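PDB 4DRS: pyruvate kinase from Cryptosporidium parvum, which probably catalyses the last step of glycolysis, moving the phosphoryl group of phosphoenolpyruvate to ADP to yield pyruvate and ATP. Local coordinates for residues 418-423 and 446-451; 411-416 and 439-444. All coordinates share one frame; numbering follows the deposited sequence.

Contact 1. Residues 418-423 and 446-451; sequences ESAHDV and PSQTII
The methyl group of Ala-420 sits over a face of the side-chain amide of Gln-448: Ala-420 CB is 3.4 Å from Gln-448 CD and equally close to OE1, and the line from CD to the methyl rises steeply from the amide plane. The contact is therefore a methyl lying on a flat polar group, with 99 Å² buried over both segments. Gln-448 NE2 also comes within 3.4 Å of Ala-420 O, but that oxygen stands well above the amide plane, and the angle is too poor for a hydrogen bond.

Two torsions place the amide. CG lies opposite the carbonyl carbon; the bend at chi2 (79°) brings the amide back beside the helix, and the last torsion (chi3 16°) turns its face to the methyl. The hydrogen bond of NE2 goes instead to the backbone oxygen of Ala-425, in the turn between helix 408-422 and strand 427-431, which helps to fix the rotation of the group.

Further out, Ala-420 also packs on Ile-428 and Ile-504 of the sheet, while Thr-449 and Ile-451 share backbone hydrogen bonds with strand 427-431. On a different side of the helix, Ser-419 OG is hydrogen-bonded to Ser-415 OG of the second subunit.

The contact thus sets the last turn of helix 408-422 against the residue leading into strand 449-454 of the alpha/beta domain. Chemically it implies a division of labour: a buried glutamine offers its face to a methyl by dispersion, and its N-H to a turn carbonyl by hydrogen bonding.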
loop_
_atom_site.group_PDB
_atom_site.type_symbol
_atom_site.label_atom_id
_atom_site.label_comp_id
_atom_site.label_asym_id
_atom_site.label_seq_id
_atom_site.Cartn_x
_atom_site.Cartn_y
_atom_site.Cartn_z
ATOM N N GLU A 418 -16.890 2.860 -8.145
ATOM C CA GLU A 418 -16.421 3.534 -6.934
ATOM C C GLU A 418 -17.600 4.070 -6.112
ATOM O O GLU A 418 -17.636 3.901 -4.890
ATOM C CB GLU A 418 -15.434 4.661 -7.261
ATOM C CG GLU A 418 -14.613 5.119 -6.062
ATOM C CD GLU A 418 -14.178 6.573 -6.150
ATOM O OE1 GLU A 418 -14.999 7.423 -6.569
ATOM O OE2 GLU A 418 -13.016 6.873 -5.785
ATOM N N SER A 419 -18.558 4.702 -6.796
ATOM C CA SER A 419 -19.773 5.222 -6.164
ATOM C C SER A 419 -20.587 4.141 -5.465
ATOM O O SER A 419 -21.056 4.344 -4.344
ATOM C CB SER A 419 -20.660 5.936 -7.186
ATOM O OG SER A 419 -20.480 7.338 -7.106
ATOM N N ALA A 420 -20.747 2.998 -6.134
ATOM C CA ALA A 420 -21.510 1.880 -5.593
ATOM C C ALA A 420 -20.892 1.404 -4.286
ATOM O O ALA A 420 -21.601 1.069 -3.340
ATOM C CB ALA A 420 -21.582 0.744 -6.599
ATOM N N HIS A 421 -19.563 1.399 -4.248
ATOM C CA HIS A 421 -18.817 1.016 -3.063
ATOM C C HIS A 421 -18.978 2.023 -1.956
ATOM O O HIS A 421 -19.236 1.655 -0.811
ATOM C CB HIS A 421 -17.346 0.823 -3.411
ATOM C CG HIS A 421 -16.476 0.529 -2.220
ATOM N ND1 HIS A 421 -16.460 -0.673 -1.615
ATOM C CD2 HIS A 421 -15.579 1.337 -1.520
ATOM C CE1 HIS A 421 -15.594 -0.641 -0.581
ATOM N NE2 HIS A 421 -15.055 0.591 -0.526
ATOM N N ASP A 422 -18.846 3.302 -2.298
ATOM C CA ASP A 422 -18.888 4.383 -1.316
ATOM C C ASP A 422 -20.243 4.555 -0.621
ATOM O O ASP A 422 -20.287 4.951 0.541
ATOM C CB ASP A 422 -18.442 5.706 -1.950
ATOM C CG ASP A 422 -16.939 5.770 -2.182
ATOM O OD1 ASP A 422 -16.184 5.067 -1.469
ATOM O OD2 ASP A 422 -16.509 6.528 -3.080
ATOM N N VAL A 423 -21.341 4.272 -1.320
ATOM C CA VAL A 423 -22.671 4.357 -0.698
ATOM C C VAL A 423 -23.236 2.994 -0.314
ATOM O O VAL A 423 -24.351 2.906 0.196
ATOM C CB VAL A 423 -23.709 5.116 -1.563
ATOM C CG1 VAL A 423 -23.259 6.546 -1.816
ATOM C CG2 VAL A 423 -24.006 4.374 -2.862
ATOM N N PRO A 446 -17.333 -4.979 -10.142
ATOM C CA PRO A 446 -18.065 -4.525 -8.962
ATOM C C PRO A 446 -18.620 -5.699 -8.159
ATOM O O PRO A 446 -18.905 -6.755 -8.729
ATOM C CB PRO A 446 -19.219 -3.719 -9.562
ATOM C CG PRO A 446 -19.443 -4.330 -10.900
ATOM C CD PRO A 446 -18.073 -4.712 -11.389
ATOM N N SER A 447 -18.775 -5.523 -6.851
ATOM C CA SER A 447 -19.444 -6.537 -6.044
ATOM C C SER A 447 -20.937 -6.530 -6.354
ATOM O O SER A 447 -21.609 -7.545 -6.198
ATOM C CB SER A 447 -19.214 -6.304 -4.546
ATOM O OG SER A 447 -20.069 -5.292 -4.048
ATOM N N GLN A 448 -21.445 -5.377 -6.786
ATOM C CA GLN A 448 -22.862 -5.238 -7.116
ATOM C C GLN A 448 -23.150 -5.906 -8.447
ATOM O O GLN A 448 -22.321 -5.872 -9.363
ATOM C CB GLN A 448 -23.277 -3.763 -7.199
ATOM C CG GLN A 448 -23.155 -2.980 -5.901
ATOM C CD GLN A 448 -21.732 -2.549 -5.606
ATOM O OE1 GLN A 448 -20.868 -2.578 -6.487
ATOM N NE2 GLN A 448 -21.478 -2.142 -4.368
ATOM N N THR A 449 -24.328 -6.514 -8.549
ATOM C CA THR A 449 -24.812 -7.039 -9.818
ATOM C C THR A 449 -25.038 -5.881 -10.789
ATOM O O THR A 449 -25.520 -4.817 -10.393
ATOM C CB THR A 449 -26.102 -7.873 -9.621
ATOM O OG1 THR A 449 -25.755 -9.143 -9.050
ATOM C CG2 THR A 449 -26.830 -8.110 -10.945
ATOM N N ILE A 450 -24.653 -6.091 -12.047
ATOM C CA ILE A 450 -24.851 -5.101 -13.094
ATOM C C ILE A 450 -26.105 -5.445 -13.890
ATOM O O ILE A 450 -26.211 -6.534 -14.460
ATOM C CB ILE A 450 -23.650 -5.034 -14.063
ATOM C CG1 ILE A 450 -22.333 -4.897 -13.299
ATOM C CG2 ILE A 450 -23.820 -3.886 -15.055
ATOM C CD1 ILE A 450 -21.140 -5.420 -14.070
ATOM N N ILE A 451 -27.046 -4.508 -13.931
ATOM C CA ILE A 451 -28.264 -4.683 -14.713
ATOM C C ILE A 451 -28.219 -3.798 -15.953
ATOM O O ILE A 451 -28.212 -2.570 -15.847
ATOM C CB ILE A 451 -29.536 -4.415 -13.870
ATOM C CG1 ILE A 451 -29.622 -5.436 -12.726
ATOM C CG2 ILE A 451 -30.781 -4.453 -14.748
ATOM C CD1 ILE A 451 -30.868 -5.340 -11.871
#

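Contact 2. Residues 411-416 and 439-444; sequences AIACSA and RLISKY
Cys-414 places its sulfur over a face of the Tyr-444 ring, a sulfur-aromatic contact: SG lies 3.3 Å from the centroid of the Tyr-444 ring and 18° off the ring normal. It is displaced toward the hydroxyl-bearing end, so that Cys-414 SG approaches Tyr-444 CZ to 3.2 Å. Two matching rotations produce it: SG and the ring carbon CG each stand opposite their own carbonyl carbon (chi1 -72° and -71°), which carries the thiol of helix 408-422 and the ring, just past the end of helix 436-443, into the same space.

Beside this pair the two helices of the alpha/beta domain pack together, and Ala-413 directs its methyl toward helix 436-443, at Leu-440. Its CB meets Leu-440 CB at 3.8 Å and Ile-441 CG1 at 4.0 Å, and the CA atoms of Ala-413 and Ile-441 come as near as 4.9 Å, an approach the small methyl permits.

The phenol is secured at its far end, where Tyr-444 OH is hydrogen-bonded to Glu-410 OE2, which also forms a salt bridge with Lys-443 NZ. Tyr-395 and Ile-398 of helix 391-401 pack against the Tyr-444 side chain. No hydrogen bond joins the two segments, so their cohesion rests on dispersion and the sulfur-ring interaction, with polar fastening from the Glu-410 carboxylate.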
loop_
_atom_site.group_PDB
_atom_site.type_symbol
_atom_site.label_atom_id
_atom_site.label_comp_id
_atom_site.label_asym_id
_atom_site.label_seq_id
_atom_site.Cartn_x
_atom_site.Cartn_y
_atom_site.Cartn_z
ATOM N N ALA A 411 -14.338 6.059 -18.018
ATOM C CA ALA A 411 -14.263 6.865 -16.804
ATOM C C ALA A 411 -15.584 6.823 -16.033
ATOM O O ALA A 411 -15.584 6.671 -14.814
ATOM C CB ALA A 411 -13.876 8.292 -17.134
ATOM N N ILE A 412 -16.704 6.950 -16.747
ATOM C CA ILE A 412 -18.032 6.841 -16.135
ATOM C C ILE A 412 -18.199 5.472 -15.471
ATOM O O ILE A 412 -18.726 5.380 -14.355
ATOM C CB ILE A 412 -19.170 7.083 -17.159
ATOM C CG1 ILE A 412 -19.072 8.487 -17.784
ATOM C CG2 ILE A 412 -20.540 6.877 -16.521
ATOM C CD1 ILE A 412 -19.388 9.645 -16.855
ATOM N N ALA A 413 -17.735 4.423 -16.152
ATOM C CA ALA A 413 -17.804 3.054 -15.639
ATOM C C ALA A 413 -17.082 2.902 -14.303
ATOM O O ALA A 413 -17.648 2.355 -13.356
ATOM C CB ALA A 413 -17.252 2.068 -16.659
ATOM N N CYS A 414 -15.844 3.394 -14.236
ATOM C CA CYS A 414 -15.051 3.380 -12.999
ATOM C C CYS A 414 -15.714 4.120 -11.858
ATOM O O CYS A 414 -15.725 3.642 -10.726
ATOM C CB CYS A 414 -13.687 4.021 -13.224
ATOM S SG CYS A 414 -12.609 2.998 -14.212
ATOM N N SER A 415 -16.240 5.301 -12.159
ATOM C CA SER A 415 -16.887 6.116 -11.150
ATOM C C SER A 415 -18.155 5.459 -10.613
ATOM O O SER A 415 -18.469 5.603 -9.434
ATOM C CB SER A 415 -17.161 7.515 -11.690
ATOM O OG SER A 415 -15.931 8.204 -11.856
ATOM N N ALA A 416 -18.860 4.726 -11.478
ATOM C CA ALA A 416 -20.039 3.964 -11.070
ATOM C C ALA A 416 -19.667 2.903 -10.043
ATOM O O ALA A 416 -20.349 2.752 -9.028
ATOM C CB ALA A 416 -20.708 3.322 -12.275
ATOM N N ARG A 439 -20.147 -3.749 -20.551
ATOM C CA ARG A 439 -18.858 -4.442 -20.636
ATOM C C ARG A 439 -17.754 -3.723 -19.851
ATOM O O ARG A 439 -16.926 -4.364 -19.201
ATOM C CB ARG A 439 -18.442 -4.632 -22.100
ATOM C CG ARG A 439 -19.061 -5.864 -22.752
ATOM C CD ARG A 439 -18.609 -6.074 -24.198
ATOM N NE ARG A 439 -19.254 -5.129 -25.105
ATOM C CZ ARG A 439 -20.458 -5.297 -25.652
ATOM N NH1 ARG A 439 -21.175 -6.391 -25.401
ATOM N NH2 ARG A 439 -20.949 -4.362 -26.456
ATOM N N LEU A 440 -17.758 -2.391 -19.910
ATOM C CA LEU A 440 -16.786 -1.576 -19.186
ATOM C C LEU A 440 -16.980 -1.640 -17.668
ATOM O O LEU A 440 -16.005 -1.690 -16.924
ATOM C CB LEU A 440 -16.817 -0.127 -19.676
ATOM C CG LEU A 440 -16.241 0.125 -21.074
ATOM C CD1 LEU A 440 -16.649 1.504 -21.581
ATOM C CD2 LEU A 440 -14.722 -0.043 -21.098
ATOM N N ILE A 441 -18.231 -1.640 -17.212
ATOM C CA ILE A 441 -18.511 -1.793 -15.783
ATOM C C ILE A 441 -18.036 -3.172 -15.324
ATOM O O ILE A 441 -17.396 -3.291 -14.277
ATOM C CB ILE A 441 -20.003 -1.570 -15.435
ATOM C CG1 ILE A 441 -20.444 -0.154 -15.827
ATOM C CG2 ILE A 441 -20.253 -1.788 -13.943
ATOM C CD1 ILE A 441 -21.945 0.061 -15.802
ATOM N N SER A 442 -18.321 -4.198 -16.134
ATOM C CA SER A 442 -17.910 -5.581 -15.856
ATOM C C SER A 442 -16.395 -5.727 -15.711
ATOM O O SER A 442 -15.912 -6.472 -14.858
ATOM C CB SER A 442 -18.420 -6.516 -16.956
ATOM O OG SER A 442 -18.126 -7.869 -16.647
ATOM N N LYS A 443 -15.657 -5.006 -16.551
ATOM C CA LYS A 443 -14.196 -4.948 -16.503
ATOM C C LYS A 443 -13.659 -4.535 -15.123
ATOM O O LYS A 443 -12.587 -4.982 -14.709
ATOM C CB LYS A 443 -13.699 -3.980 -17.579
ATOM C CG LYS A 443 -12.194 -3.780 -17.639
ATOM C CD LYS A 443 -11.824 -2.726 -18.674
ATOM C CE LYS A 443 -10.326 -2.478 -18.693
ATOM N NZ LYS A 443 -9.958 -1.484 -19.742
ATOM N N TYR A 444 -14.403 -3.692 -14.407
ATOM C CA TYR A 444 -13.918 -3.195 -13.118
ATOM C C TYR A 444 -14.438 -3.976 -11.920
ATOM O O TYR A 444 -14.220 -3.575 -10.774
ATOM C CB TYR A 444 -14.130 -1.682 -12.987
ATOM C CG TYR A 444 -13.191 -0.938 -13.896
ATOM C CD1 TYR A 444 -11.892 -0.635 -13.486
ATOM C CD2 TYR A 444 -13.576 -0.588 -15.191
ATOM C CE1 TYR A 444 -11.010 0.016 -14.332
ATOM C CE2 TYR A 444 -12.698 0.064 -16.048
ATOM C CZ TYR A 444 -11.420 0.362 -15.612
ATOM O OH TYR A 444 -10.547 1.012 -16.444
#

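In the fold
Contacts 1 and 2 lie in the alpha/beta domain with centres 10 Å apart, and both use helix 408-422: contact 2 its earlier turns, contact 1 its last. Their segments alternate along the chain, in the order 411-416, 418-423, 439-444, 446-451. The second segments follow one another through helix 436-443 and strand 449-454, which with strand 427-431 make a beta-alpha-beta crossover in the sheet. The contacts also touch directly, Ile-450 CD1 lying 3.7 Å from Ile-441 CG2. Helix 408-422 is thereby packed against both the crossover helix and the entry to its second strand, while residues of the same helix meet the second subunit.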